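Side-chain contacts in superoxide dismutase (Chaetomium thermophilum, PDB 4BR6), which probably protects cells from oxidative damage by converting superoxide into hydrogen peroxide and dioxygen at a manganese centre: residues Ala2-Leu7 / Leu25-His30; His74-Glu79 / Ala191-Lys196; Arg111-Ala116 / Leu138-Arg143; Gly105-Phe110 / Ile185-Val190; Ala117-Gln122 / Glu176-Ile181. All coordinates share one frame; numbering follows the deposited sequence.

Interaction 1. Residues Ala2-Leu7 / Leu25-His30. With MN3 (manganese (III) ion), chain I.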
# COMPACT_ATOMS: atom_id res chain seq x y z
N ALA B 2 17.94 17.89 -12.49
CA ALA B 2 17.10 18.56 -11.49
C ALA B 2 17.98 19.22 -10.44
O ALA B 2 19.03 18.70 -10.09
CB ALA B 2 16.15 17.57 -10.84
N THR B 3 17.52 20.37 -9.93
CA THR B 3 18.30 21.18 -8.99
C THR B 3 17.47 21.53 -7.76
O THR B 3 16.25 21.65 -7.84
CB THR B 3 18.79 22.49 -9.66
OG1 THR B 3 17.67 23.31 -9.98
CG2 THR B 3 19.57 22.19 -10.91
N LEU B 4 18.13 21.70 -6.62
CA LEU B 4 17.47 22.15 -5.41
C LEU B 4 17.18 23.63 -5.56
O LEU B 4 18.11 24.42 -5.77
CB LEU B 4 18.38 21.95 -4.20
CG LEU B 4 17.86 22.42 -2.84
CD1 LEU B 4 16.89 21.42 -2.29
CD2 LEU B 4 19.02 22.64 -1.88
N PRO B 5 15.90 24.03 -5.44
CA PRO B 5 15.61 25.47 -5.50
C PRO B 5 16.08 26.16 -4.22
O PRO B 5 16.06 25.54 -3.16
CB PRO B 5 14.09 25.51 -5.62
CG PRO B 5 13.62 24.26 -4.93
CD PRO B 5 14.70 23.24 -5.12
N ASP B 6 16.52 27.41 -4.31
CA ASP B 6 16.81 28.19 -3.11
C ASP B 6 15.49 28.65 -2.51
O ASP B 6 14.50 28.80 -3.22
CB ASP B 6 17.63 29.44 -3.46
CG ASP B 6 19.10 29.13 -3.67
OD1 ASP B 6 19.60 28.11 -3.17
OD2 ASP B 6 19.75 29.94 -4.35
N LEU B 7 15.48 28.88 -1.20
CA LEU B 7 14.36 29.54 -0.56
C LEU B 7 14.37 31.03 -0.93
O LEU B 7 15.38 31.56 -1.40
CB LEU B 7 14.46 29.38 0.95
CG LEU B 7 14.54 27.95 1.48
CD1 LEU B 7 14.64 27.98 2.97
CD2 LEU B 7 13.32 27.14 1.04
N LEU B 25 17.82 21.96 7.83
CA LEU B 25 17.92 20.53 7.57
C LEU B 25 16.96 20.08 6.47
O LEU B 25 17.33 19.38 5.54
CB LEU B 25 17.58 19.74 8.83
CG LEU B 25 18.58 19.74 9.99
CD1 LEU B 25 18.01 18.96 11.16
CD2 LEU B 25 19.90 19.16 9.55
N HIS B 26 15.70 20.47 6.64
CA HIS B 26 14.64 20.09 5.73
C HIS B 26 14.98 20.41 4.27
O HIS B 26 14.65 19.64 3.36
CB HIS B 26 13.37 20.84 6.12
CG HIS B 26 12.11 20.13 5.78
ND1 HIS B 26 10.88 20.60 6.19
CD2 HIS B 26 11.86 19.00 5.08
CE1 HIS B 26 9.93 19.79 5.75
NE2 HIS B 26 10.50 18.81 5.08
N HIS B 27 15.66 21.54 4.06
CA HIS B 27 16.01 22.04 2.73
C HIS B 27 17.37 21.53 2.28
O HIS B 27 17.48 20.85 1.26
CB HIS B 27 16.03 23.57 2.76
CG HIS B 27 16.29 24.22 1.43
ND1 HIS B 27 17.49 24.82 1.12
CD2 HIS B 27 15.49 24.39 0.34
CE1 HIS B 27 17.42 25.32 -0.10
NE2 HIS B 27 16.23 25.07 -0.60
N SER B 28 18.41 21.87 3.05
CA SER B 28 19.78 21.56 2.66
C SER B 28 20.06 20.06 2.67
O SER B 28 20.82 19.57 1.84
CB SER B 28 20.79 22.30 3.55
OG SER B 28 20.83 21.76 4.86
N LYS B 29 19.45 19.33 3.60
CA LYS B 29 19.69 17.89 3.72
C LYS B 29 18.59 17.08 3.04
O LYS B 29 18.85 16.38 2.07
CB LYS B 29 19.84 17.46 5.18
CG LYS B 29 20.99 18.14 5.93
CD LYS B 29 22.32 17.93 5.22
CE LYS B 29 23.47 18.54 5.98
NZ LYS B 29 24.72 18.53 5.18
N HIS B 30 17.37 17.19 3.56
CA HIS B 30 16.29 16.30 3.13
C HIS B 30 15.92 16.45 1.66
O HIS B 30 15.95 15.48 0.91
CB HIS B 30 15.06 16.49 4.01
CG HIS B 30 15.16 15.81 5.34
ND1 HIS B 30 14.99 14.46 5.49
CD2 HIS B 30 15.42 16.30 6.57
CE1 HIS B 30 15.14 14.14 6.76
NE2 HIS B 30 15.40 15.24 7.44
MN MN3 I . 9.61 16.75 4.25
O HOH W 1 9.25 14.32 3.66
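The imidazole of H27 lies between L4 and L7, with its edge turned to the backbone of P5. Its NE2 donates to P5 O at 2.6 Å. The N-H...O angle is 154°, and the acceptor lies close to the ring plane. L7 CG sits over the centre of one face, 3.9 Å from the ring centroid. On the opposite face L4 CD2 makes a second CH-pi contact and comes within 3.6 Å of H27 CE1. The ring reaches the loop because CG of H27 is anti to the backbone N (chi1 -176°). Y11 OH bonds H27 ND1, so both ring nitrogens have partners. Replacing H27 by alanine is likely to cost P5 O this donor and to open a gap between the two leucines. The neighbouring H26 points elsewhere and binds manganese through NE2 at 2.4 Å. The contact ties the N-terminal loop to helix 20-50 of the alpha-hairpin domain. Helix 61-79 flanks the same loop, with T75 against P5 and W78 against L7.

Interaction 2. Residues His74-Glu79 / Ala191-Lys196. With MN3 (manganese (III) ion), chain I.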
# COMPACT_ATOMS: atom_id res chain seq x y z
N HIS B 74 8.29 19.05 -1.87
CA HIS B 74 9.03 20.06 -1.13
C HIS B 74 9.15 21.35 -1.91
O HIS B 74 9.12 22.43 -1.32
CB HIS B 74 10.39 19.54 -0.74
CG HIS B 74 10.33 18.41 0.23
ND1 HIS B 74 10.09 17.12 -0.16
CD2 HIS B 74 10.42 18.39 1.58
CE1 HIS B 74 10.07 16.33 0.90
NE2 HIS B 74 10.27 17.08 1.97
N THR B 75 9.30 21.25 -3.22
CA THR B 75 9.36 22.45 -4.05
C THR B 75 8.12 23.30 -3.83
O THR B 75 8.23 24.49 -3.53
CB THR B 75 9.48 22.12 -5.54
OG1 THR B 75 10.80 21.63 -5.79
CG2 THR B 75 9.25 23.38 -6.39
N LEU B 76 6.95 22.69 -3.97
CA LEU B 76 5.70 23.41 -3.72
C LEU B 76 5.58 23.87 -2.26
O LEU B 76 5.06 24.95 -2.01
CB LEU B 76 4.50 22.54 -4.06
CG LEU B 76 4.33 22.15 -5.52
CD1 LEU B 76 3.11 21.25 -5.64
CD2 LEU B 76 4.20 23.35 -6.42
N PHE B 77 6.02 23.04 -1.32
CA PHE B 77 5.96 23.38 0.11
C PHE B 77 6.66 24.73 0.39
O PHE B 77 6.06 25.62 0.97
CB PHE B 77 6.61 22.27 0.95
CG PHE B 77 6.35 22.39 2.44
CD1 PHE B 77 5.10 22.73 2.94
CD2 PHE B 77 7.37 22.12 3.35
CE1 PHE B 77 4.89 22.83 4.30
CE2 PHE B 77 7.14 22.22 4.71
CZ PHE B 77 5.91 22.56 5.18
N TRP B 78 7.91 24.87 -0.03
CA TRP B 78 8.64 26.11 0.22
C TRP B 78 7.91 27.31 -0.37
O TRP B 78 7.88 28.38 0.23
CB TRP B 78 10.04 26.06 -0.38
CG TRP B 78 10.85 24.86 -0.06
CD1 TRP B 78 11.64 24.19 -0.92
CD2 TRP B 78 10.97 24.20 1.21
NE1 TRP B 78 12.24 23.15 -0.29
CE2 TRP B 78 11.84 23.12 1.02
CE3 TRP B 78 10.42 24.39 2.47
CZ2 TRP B 78 12.19 22.24 2.04
CZ3 TRP B 78 10.76 23.53 3.49
CH2 TRP B 78 11.64 22.47 3.27
N GLU B 79 7.35 27.11 -1.56
CA GLU B 79 6.64 28.16 -2.26
C GLU B 79 5.40 28.64 -1.53
O GLU B 79 5.05 29.81 -1.65
CB GLU B 79 6.22 27.68 -3.64
CG GLU B 79 7.34 27.46 -4.61
CD GLU B 79 6.81 27.03 -5.96
OE1 GLU B 79 5.58 26.83 -6.07
OE2 GLU B 79 7.60 26.90 -6.91
N ALA B 191 -3.25 31.28 -4.31
CA ALA B 191 -4.22 31.91 -5.19
C ALA B 191 -3.71 31.98 -6.62
O ALA B 191 -4.50 31.97 -7.57
CB ALA B 191 -4.56 33.30 -4.68
N GLN B 192 -2.40 32.06 -6.78
CA GLN B 192 -1.79 31.99 -8.10
C GLN B 192 -2.04 30.62 -8.70
O GLN B 192 -2.50 30.51 -9.83
CB GLN B 192 -0.28 32.26 -8.02
CG GLN B 192 0.08 33.73 -8.15
CD GLN B 192 1.26 34.13 -7.29
OE1 GLN B 192 2.25 33.40 -7.16
NE2 GLN B 192 1.16 35.31 -6.68
N ARG B 193 -1.76 29.57 -7.93
CA ARG B 193 -2.00 28.20 -8.38
C ARG B 193 -3.48 28.00 -8.69
O ARG B 193 -3.83 27.37 -9.69
CB ARG B 193 -1.58 27.22 -7.29
CG ARG B 193 -0.11 27.28 -6.97
CD ARG B 193 0.20 26.48 -5.73
NE ARG B 193 1.63 26.38 -5.49
CZ ARG B 193 2.17 25.90 -4.37
NH1 ARG B 193 1.40 25.47 -3.38
NH2 ARG B 193 3.48 25.84 -4.25
N PHE B 194 -4.32 28.55 -7.83
CA PHE B 194 -5.77 28.46 -7.98
C PHE B 194 -6.23 29.03 -9.32
O PHE B 194 -7.19 28.53 -9.91
CB PHE B 194 -6.48 29.21 -6.85
CG PHE B 194 -7.99 29.18 -6.95
CD1 PHE B 194 -8.71 28.07 -6.52
CD2 PHE B 194 -8.69 30.26 -7.45
CE1 PHE B 194 -10.07 28.05 -6.60
CE2 PHE B 194 -10.07 30.23 -7.53
CZ PHE B 194 -10.75 29.12 -7.10
N GLU B 195 -5.55 30.07 -9.78
CA GLU B 195 -5.95 30.76 -11.01
C GLU B 195 -5.56 29.93 -12.22
O GLU B 195 -6.27 29.92 -13.22
CB GLU B 195 -5.31 32.16 -11.08
CG GLU B 195 -5.60 32.97 -12.36
CD GLU B 195 -7.07 33.31 -12.53
OE1 GLU B 195 -7.78 33.40 -11.51
OE2 GLU B 195 -7.52 33.48 -13.69
N LYS B 196 -4.45 29.21 -12.12
CA LYS B 196 -3.91 28.45 -13.24
C LYS B 196 -4.31 26.97 -13.25
O LYS B 196 -3.79 26.19 -14.06
CB LYS B 196 -2.38 28.54 -13.25
CG LYS B 196 -1.86 29.96 -13.39
CD LYS B 196 -0.42 29.99 -13.90
CE LYS B 196 -0.36 29.83 -15.42
NZ LYS B 196 1.03 29.68 -15.95
MN MN3 I . 9.61 16.75 4.25
O HOH W 1 9.25 14.32 3.66
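This contact joins the two domains of the iron/manganese superoxide dismutase fold. Helix 61-79 of the alpha-hairpin domain meets helix 187-195 of the C-terminal domain, mainly through R193. The arginine chain is extended from CG to NE and brings its guanidinium to the last turn of helix 61-79. There NH2 is gripped twice. It donates to L76 O at 2.9 Å, and to E79 OE1 in a salt bridge of the same length. Both acceptors lie in the guanidinium plane. The carboxylate of E79 is twisted 39° from that plane and is met on the anti side of OE1, 22° out of the carboxylate plane. NH1 of R193 bonds L156 O on strand 153-160 and N80 OD1, so the group is fixed from several directions and its rotation is restricted. H74, at the start of 74-79, binds manganese through NE2 at 2.4 Å, on the same helix as the bridge. L76 also packs on the guanidinium: CD2 lies over one face, 3.4 Å from R193 NH2.

Interaction 3. Residues Arg111-Ala116 / Leu138-Arg143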
# COMPACT_ATOMS: atom_id res chain seq x y z
N ARG B 111 -9.76 24.84 7.69
CA ARG B 111 -8.58 24.80 8.55
C ARG B 111 -8.69 23.71 9.61
O ARG B 111 -7.70 23.06 9.96
CB ARG B 111 -8.40 26.16 9.22
CG ARG B 111 -7.18 26.29 10.09
CD ARG B 111 -7.02 27.72 10.62
NE ARG B 111 -6.04 27.76 11.71
CZ ARG B 111 -5.25 28.79 12.00
NH1 ARG B 111 -5.31 29.90 11.27
NH2 ARG B 111 -4.40 28.71 13.01
N LYS B 112 -9.89 23.56 10.15
CA LYS B 112 -10.21 22.49 11.10
C LYS B 112 -10.10 21.12 10.47
O LYS B 112 -9.46 20.22 11.01
CB LYS B 112 -11.64 22.70 11.61
CG LYS B 112 -12.07 21.79 12.75
CD LYS B 112 -13.44 22.20 13.27
CE LYS B 112 -14.49 21.15 13.00
NZ LYS B 112 -14.56 20.76 11.56
N GLN B 113 -10.72 20.95 9.31
CA GLN B 113 -10.72 19.65 8.66
C GLN B 113 -9.33 19.26 8.19
O GLN B 113 -8.97 18.09 8.24
CB GLN B 113 -11.70 19.66 7.50
CG GLN B 113 -13.13 19.58 7.97
CD GLN B 113 -14.12 19.83 6.87
OE1 GLN B 113 -13.76 20.30 5.79
NE2 GLN B 113 -15.38 19.54 7.14
N MET B 114 -8.56 20.24 7.74
CA MET B 114 -7.22 19.94 7.25
C MET B 114 -6.33 19.51 8.41
O MET B 114 -5.56 18.56 8.30
CB MET B 114 -6.56 21.11 6.53
CG MET B 114 -5.22 20.71 5.90
SD MET B 114 -5.05 21.33 4.23
CE MET B 114 -3.44 20.75 3.71
N ASN B 115 -6.44 20.23 9.52
CA ASN B 115 -5.74 19.86 10.73
C ASN B 115 -6.06 18.44 11.19
O ASN B 115 -5.19 17.71 11.62
CB ASN B 115 -6.04 20.86 11.86
CG ASN B 115 -5.29 22.17 11.69
OD1 ASN B 115 -4.33 22.26 10.93
ND2 ASN B 115 -5.71 23.19 12.43
N ALA B 116 -7.33 18.05 11.08
CA ALA B 116 -7.72 16.69 11.40
C ALA B 116 -7.08 15.69 10.43
O ALA B 116 -6.58 14.65 10.85
CB ALA B 116 -9.23 16.55 11.36
N LEU B 138 -12.87 22.16 -4.63
CA LEU B 138 -11.73 21.97 -3.73
C LEU B 138 -11.93 20.81 -2.75
O LEU B 138 -13.05 20.54 -2.33
CB LEU B 138 -11.48 23.25 -2.91
CG LEU B 138 -11.20 24.53 -3.68
CD1 LEU B 138 -10.94 25.63 -2.69
CD2 LEU B 138 -10.02 24.34 -4.64
N ALA B 139 -10.85 20.15 -2.35
CA ALA B 139 -10.92 19.09 -1.36
C ALA B 139 -9.62 18.99 -0.58
O ALA B 139 -8.59 19.55 -0.98
CB ALA B 139 -11.25 17.75 -2.02
N ILE B 140 -9.67 18.28 0.54
CA ILE B 140 -8.48 17.94 1.30
C ILE B 140 -8.16 16.47 1.03
O ILE B 140 -9.00 15.60 1.23
CB ILE B 140 -8.71 18.20 2.82
CG1 ILE B 140 -8.94 19.69 3.07
CG2 ILE B 140 -7.53 17.69 3.66
CD1 ILE B 140 -9.73 19.98 4.34
N VAL B 141 -6.95 16.19 0.54
CA VAL B 141 -6.53 14.81 0.35
C VAL B 141 -5.29 14.59 1.19
O VAL B 141 -4.63 15.54 1.59
CB VAL B 141 -6.21 14.50 -1.12
CG1 VAL B 141 -7.47 14.71 -1.99
CG2 VAL B 141 -5.03 15.34 -1.63
N THR B 142 -5.00 13.31 1.44
CA THR B 142 -3.77 12.92 2.10
C THR B 142 -2.96 12.04 1.14
O THR B 142 -3.53 11.35 0.28
CB THR B 142 -4.06 12.18 3.40
OG1 THR B 142 -4.93 11.07 3.13
CG2 THR B 142 -4.71 13.12 4.40
N ARG B 143 -1.64 12.07 1.26
CA ARG B 143 -0.78 11.21 0.48
C ARG B 143 0.23 10.55 1.41
O ARG B 143 0.72 11.20 2.33
CB ARG B 143 -0.07 12.01 -0.61
CG ARG B 143 -1.01 12.57 -1.66
CD ARG B 143 -1.38 11.51 -2.68
NE ARG B 143 -2.30 11.99 -3.71
CZ ARG B 143 -3.63 12.04 -3.58
NH1 ARG B 143 -4.22 11.66 -2.46
NH2 ARG B 143 -4.37 12.47 -4.59
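I140 reaches from its strand to the backbone and side-chain roots of Q113 and M114 on helix 107-119. I140 points toward the helix. From CB the side chain divides. The CG2 branch, anti to the backbone N, lies against A117 CB, one turn beyond M114 on the same helix. The other branch runs through CG1, which is anti to the carbonyl carbon (chi1 -64°), and ends in CD1. This methyl carries the contact. It comes within 3.6 Å of M114 N, 3.7 Å of Q113 CB and 4.0 Å of M114 CB. CD1 is also 3.7 Å from F110 O, in the preceding turn. The methyl thus rests on the helix surface itself, and the contact is wholly apolar on the strand side. The two backbones come close here, with the CA atoms of M114 and I140 6.4 Å apart. M114 bends at chi2 (135°), and the side chain packs on A127, M157 and W182. Q113 runs outward from the helix on another side, touching F104 and, across a subunit boundary, D134 of the fourth subunit. The contact lays helix 107-119 against strand 138-144, an outermost strand of the chain's antiparallel sheet. Strand 125-132 pairs with it on the inner side, and F104 of helix 94-104 packs against I140.

Interaction 4. Residues Gly105-Phe110 / Ile185-Val190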
# COMPACT_ATOMS: atom_id res chain seq x y z
N GLY B 105 -17.50 25.68 3.68
CA GLY B 105 -18.36 26.48 4.54
C GLY B 105 -17.68 27.77 4.94
O GLY B 105 -18.23 28.86 4.74
N SER B 106 -16.47 27.65 5.47
CA SER B 106 -15.68 28.81 5.85
C SER B 106 -14.20 28.44 5.72
O SER B 106 -13.86 27.28 5.46
CB SER B 106 -16.02 29.24 7.28
OG SER B 106 -15.71 28.22 8.21
N PHE B 107 -13.33 29.43 5.88
CA PHE B 107 -11.89 29.17 5.96
C PHE B 107 -11.57 28.40 7.23
O PHE B 107 -10.79 27.44 7.23
CB PHE B 107 -11.09 30.48 5.96
CG PHE B 107 -9.62 30.28 6.21
CD1 PHE B 107 -8.79 29.88 5.19
CD2 PHE B 107 -9.08 30.46 7.46
CE1 PHE B 107 -7.44 29.68 5.41
CE2 PHE B 107 -7.73 30.26 7.69
CZ PHE B 107 -6.92 29.88 6.66
N GLU B 108 -12.18 28.83 8.32
CA GLU B 108 -11.96 28.19 9.61
C GLU B 108 -12.30 26.70 9.60
O GLU B 108 -11.55 25.90 10.15
CB GLU B 108 -12.76 28.90 10.70
CG GLU B 108 -12.45 28.41 12.10
CD GLU B 108 -12.22 29.56 13.08
OE1 GLU B 108 -11.49 30.51 12.73
OE2 GLU B 108 -12.78 29.50 14.20
N THR B 109 -13.42 26.34 8.98
CA THR B 109 -13.83 24.94 8.90
C THR B 109 -12.86 24.12 8.04
O THR B 109 -12.53 22.97 8.36
CB THR B 109 -15.27 24.81 8.35
OG1 THR B 109 -16.20 25.28 9.32
CG2 THR B 109 -15.61 23.37 8.02
N PHE B 110 -12.43 24.71 6.93
CA PHE B 110 -11.41 24.09 6.09
C PHE B 110 -10.14 23.84 6.89
O PHE B 110 -9.51 22.79 6.78
CB PHE B 110 -11.08 24.99 4.89
CG PHE B 110 -9.70 24.78 4.33
CD1 PHE B 110 -9.39 23.68 3.56
CD2 PHE B 110 -8.69 25.69 4.60
CE1 PHE B 110 -8.11 23.50 3.07
CE2 PHE B 110 -7.41 25.49 4.09
CZ PHE B 110 -7.13 24.41 3.33
N ILE B 185 1.74 30.32 6.10
CA ILE B 185 1.28 29.85 4.78
C ILE B 185 1.13 31.01 3.80
O ILE B 185 0.42 31.96 4.07
CB ILE B 185 -0.10 29.15 4.86
CG1 ILE B 185 -0.02 27.91 5.76
CG2 ILE B 185 -0.61 28.76 3.47
CD1 ILE B 185 0.99 26.88 5.29
N ASN B 186 1.79 30.92 2.64
CA ASN B 186 1.70 31.97 1.63
C ASN B 186 0.43 31.86 0.77
O ASN B 186 0.42 31.16 -0.24
CB ASN B 186 2.93 31.99 0.73
CG ASN B 186 3.02 33.24 -0.12
OD1 ASN B 186 2.00 33.87 -0.38
ND2 ASN B 186 4.23 33.63 -0.51
N TRP B 187 -0.62 32.58 1.15
CA TRP B 187 -1.90 32.46 0.45
C TRP B 187 -1.91 33.20 -0.86
O TRP B 187 -2.84 33.07 -1.64
CB TRP B 187 -3.07 32.92 1.32
CG TRP B 187 -3.33 31.96 2.42
CD1 TRP B 187 -3.07 32.14 3.74
CD2 TRP B 187 -3.85 30.64 2.29
NE1 TRP B 187 -3.41 31.02 4.45
CE2 TRP B 187 -3.89 30.08 3.58
CE3 TRP B 187 -4.29 29.87 1.21
CZ2 TRP B 187 -4.36 28.80 3.82
CZ3 TRP B 187 -4.76 28.61 1.45
CH2 TRP B 187 -4.79 28.08 2.74
N LYS B 188 -0.85 33.96 -1.12
CA LYS B 188 -0.70 34.59 -2.42
C LYS B 188 -0.22 33.55 -3.43
O LYS B 188 -0.68 33.51 -4.57
CB LYS B 188 0.26 35.78 -2.32
CG LYS B 188 0.70 36.37 -3.65
CD LYS B 188 1.06 37.85 -3.54
CE LYS B 188 1.92 38.16 -2.34
NZ LYS B 188 3.18 37.37 -2.30
N THR B 189 0.68 32.67 -3.01
CA THR B 189 1.11 31.58 -3.89
C THR B 189 -0.07 30.67 -4.21
O THR B 189 -0.26 30.28 -5.35
CB THR B 189 2.22 30.72 -3.24
OG1 THR B 189 3.36 31.53 -2.99
CG2 THR B 189 2.61 29.57 -4.14
N VAL B 190 -0.85 30.33 -3.20
CA VAL B 190 -1.99 29.43 -3.37
C VAL B 190 -2.99 29.98 -4.38
O VAL B 190 -3.50 29.25 -5.21
CB VAL B 190 -2.73 29.20 -2.04
CG1 VAL B 190 -3.93 28.26 -2.23
CG2 VAL B 190 -1.76 28.66 -1.00
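F107 points an edge of its ring at the six-membered ring of W187. The pair is an offset edge-to-face (T-shaped) stack, with planes at 81° and centroids 5.6 Å apart. The closest atoms are F107 CE1 and W187 CZ2, at 3.6 Å, and the tryptophan atom lies near the plane of the phenylalanine ring. F110, one turn further along the helix, adds a second apolar contact, its CE2 lying 3.9 Å from W187 CH2. Both phenylalanines have CG anti to the backbone N (chi1 173° for F107), which sends the two rings out from the helix to the same indole. Without the indole, as with an alanine in its place, the edge of F107 would probably lose the face it meets and F110 CE2 its contact, opening a gap between the two helices. Further out, I185 CG2 lies over one face of the indole, toward its rim. Each helix begins at a side-chain N-cap. S106 OG accepts from T109 N at 3.1 Å. N186 OD1 takes two donors, K188 N at 2.9 Å and T189 N at 3.2 Å. These caps are likely to steady the helix starts that carry F107 and W187. The contact joins the first turns of helices 107-119 and 187-195 within the C-terminal domain. M157 of strand 153-160 packs on W187, and F104 at the end of helix 94-104 meets the ring of F110.

Interaction 5. Residues Ala117-Gln122 / Glu176-Ile181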
# COMPACT_ATOMS: atom_id res chain seq x y z
N ALA B 117 -7.12 16.00 9.14
CA ALA B 117 -6.55 15.13 8.12
C ALA B 117 -5.07 14.90 8.37
O ALA B 117 -4.57 13.81 8.18
CB ALA B 117 -6.74 15.73 6.75
N LEU B 118 -4.37 15.95 8.80
CA LEU B 118 -2.95 15.84 9.09
C LEU B 118 -2.76 14.93 10.29
O LEU B 118 -1.86 14.08 10.30
CB LEU B 118 -2.37 17.22 9.37
CG LEU B 118 -2.24 18.16 8.17
CD1 LEU B 118 -2.24 19.61 8.66
CD2 LEU B 118 -0.96 17.86 7.34
N THR B 119 -3.62 15.12 11.29
CA THR B 119 -3.57 14.36 12.55
C THR B 119 -3.87 12.88 12.34
O THR B 119 -3.41 12.05 13.11
CB THR B 119 -4.59 14.94 13.59
OG1 THR B 119 -4.04 16.13 14.18
CG2 THR B 119 -4.89 13.95 14.70
N GLY B 120 -4.65 12.56 11.31
CA GLY B 120 -5.05 11.20 11.05
C GLY B 120 -4.11 10.44 10.13
O GLY B 120 -4.32 9.26 9.85
N ILE B 121 -3.05 11.10 9.67
CA ILE B 121 -2.06 10.43 8.83
C ILE B 121 -1.29 9.46 9.71
O ILE B 121 -0.79 9.84 10.77
CB ILE B 121 -1.08 11.42 8.13
CG1 ILE B 121 -1.85 12.30 7.12
CG2 ILE B 121 0.05 10.67 7.42
CD1 ILE B 121 -1.06 13.46 6.59
N GLN B 122 -1.24 8.20 9.28
CA GLN B 122 -0.53 7.14 10.00
C GLN B 122 0.80 6.90 9.29
O GLN B 122 0.82 6.55 8.12
CB GLN B 122 -1.39 5.87 10.00
CG GLN B 122 -2.67 6.04 10.80
CD GLN B 122 -3.66 4.89 10.67
OE1 GLN B 122 -3.43 3.91 9.97
NE2 GLN B 122 -4.76 5.00 11.38
N GLU B 176 0.45 20.91 17.80
CA GLU B 176 0.98 22.26 17.96
C GLU B 176 1.64 22.73 16.67
O GLU B 176 1.53 23.91 16.28
CB GLU B 176 1.98 22.30 19.11
CG GLU B 176 1.34 22.24 20.47
CD GLU B 176 2.36 22.20 21.60
OE1 GLU B 176 3.54 22.47 21.34
OE2 GLU B 176 1.99 21.88 22.74
N TYR B 177 2.35 21.82 16.01
CA TYR B 177 2.92 22.13 14.70
C TYR B 177 1.83 22.45 13.69
O TYR B 177 1.89 23.48 13.02
CB TYR B 177 3.79 20.98 14.20
CG TYR B 177 4.09 21.00 12.71
CD1 TYR B 177 4.88 21.99 12.13
CD2 TYR B 177 3.59 20.01 11.87
CE1 TYR B 177 5.16 21.99 10.79
CE2 TYR B 177 3.88 20.01 10.51
CZ TYR B 177 4.66 21.00 9.98
OH TYR B 177 4.96 21.03 8.64
N PHE B 178 0.83 21.56 13.59
CA PHE B 178 -0.25 21.74 12.62
C PHE B 178 -1.00 23.06 12.81
O PHE B 178 -1.44 23.67 11.85
CB PHE B 178 -1.25 20.58 12.68
CG PHE B 178 -0.67 19.21 12.38
CD1 PHE B 178 0.33 19.06 11.45
CD2 PHE B 178 -1.13 18.09 13.04
CE1 PHE B 178 0.85 17.82 11.18
CE2 PHE B 178 -0.60 16.86 12.77
CZ PHE B 178 0.39 16.73 11.84
N GLU B 179 -1.15 23.49 14.07
CA GLU B 179 -1.83 24.75 14.38
C GLU B 179 -0.94 25.96 14.07
O GLU B 179 -1.39 26.94 13.49
CB GLU B 179 -2.24 24.79 15.85
CG GLU B 179 -2.88 26.09 16.29
CD GLU B 179 -4.27 26.30 15.70
OE1 GLU B 179 -4.80 25.37 15.06
OE2 GLU B 179 -4.84 27.40 15.88
N ALA B 180 0.33 25.87 14.47
CA ALA B 180 1.28 26.96 14.29
C ALA B 180 1.55 27.30 12.81
O ALA B 180 1.71 28.47 12.47
CB ALA B 180 2.60 26.63 15.01
N ILE B 181 1.60 26.30 11.93
CA ILE B 181 2.09 26.54 10.56
C ILE B 181 1.21 27.49 9.75
O ILE B 181 1.67 28.12 8.81
CB ILE B 181 2.27 25.21 9.77
CG1 ILE B 181 3.05 25.45 8.47
CG2 ILE B 181 0.91 24.57 9.51
CD1 ILE B 181 3.53 24.17 7.80
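This is an apolar helix-helix contact in the C-terminal domain, where the end of helix 107-119 meets helix 174-180. It is carried by one aromatic ring. L118 CB stands over the centre of the F178 ring, 3.6 Å from the centroid and 6° off the ring normal, a nearly vertical CH-pi contact. L118 CD1 reaches the CG end of the same ring, 3.8 Å from F178 CD1. CG of F178 is anti to its carbonyl carbon (chi1 -61°), which carries the ring across to the leucine. T119 meets another part of the ring: its OG1 is 3.7 Å from F178 CD2. That hydroxyl also makes a weak hydrogen bond to N115 O, one turn back. The leucine side chain also touches I159 and A161. L118 is thus shared between F178 and the sheet. I159 of strand 153-160 also touches Y177 and I181, while A117 and I121 pack on T142 of strand 138-144.

Interactions 1 and 2 meet at the manganese, to which they bring H26 and H74; D160, H164 and a water complete its ligands. They also touch through W78, whose CH2 lies 3.5 Å from H26 CG. Interactions 3, 4 and 5 share helix 107-119, and the centres of 3 and 5 are about 10 Å apart. A salt bridge from R111 NH2 to E179 OE2 (3.2 Å) joins that pair. Interactions 2 and 4 both use helix 187-195, with E79 O 2.8 Å from T189 OG1. The side chain of L118 in interaction 5 is about 11 Å from the metal. Interaction 4 lies away from the site.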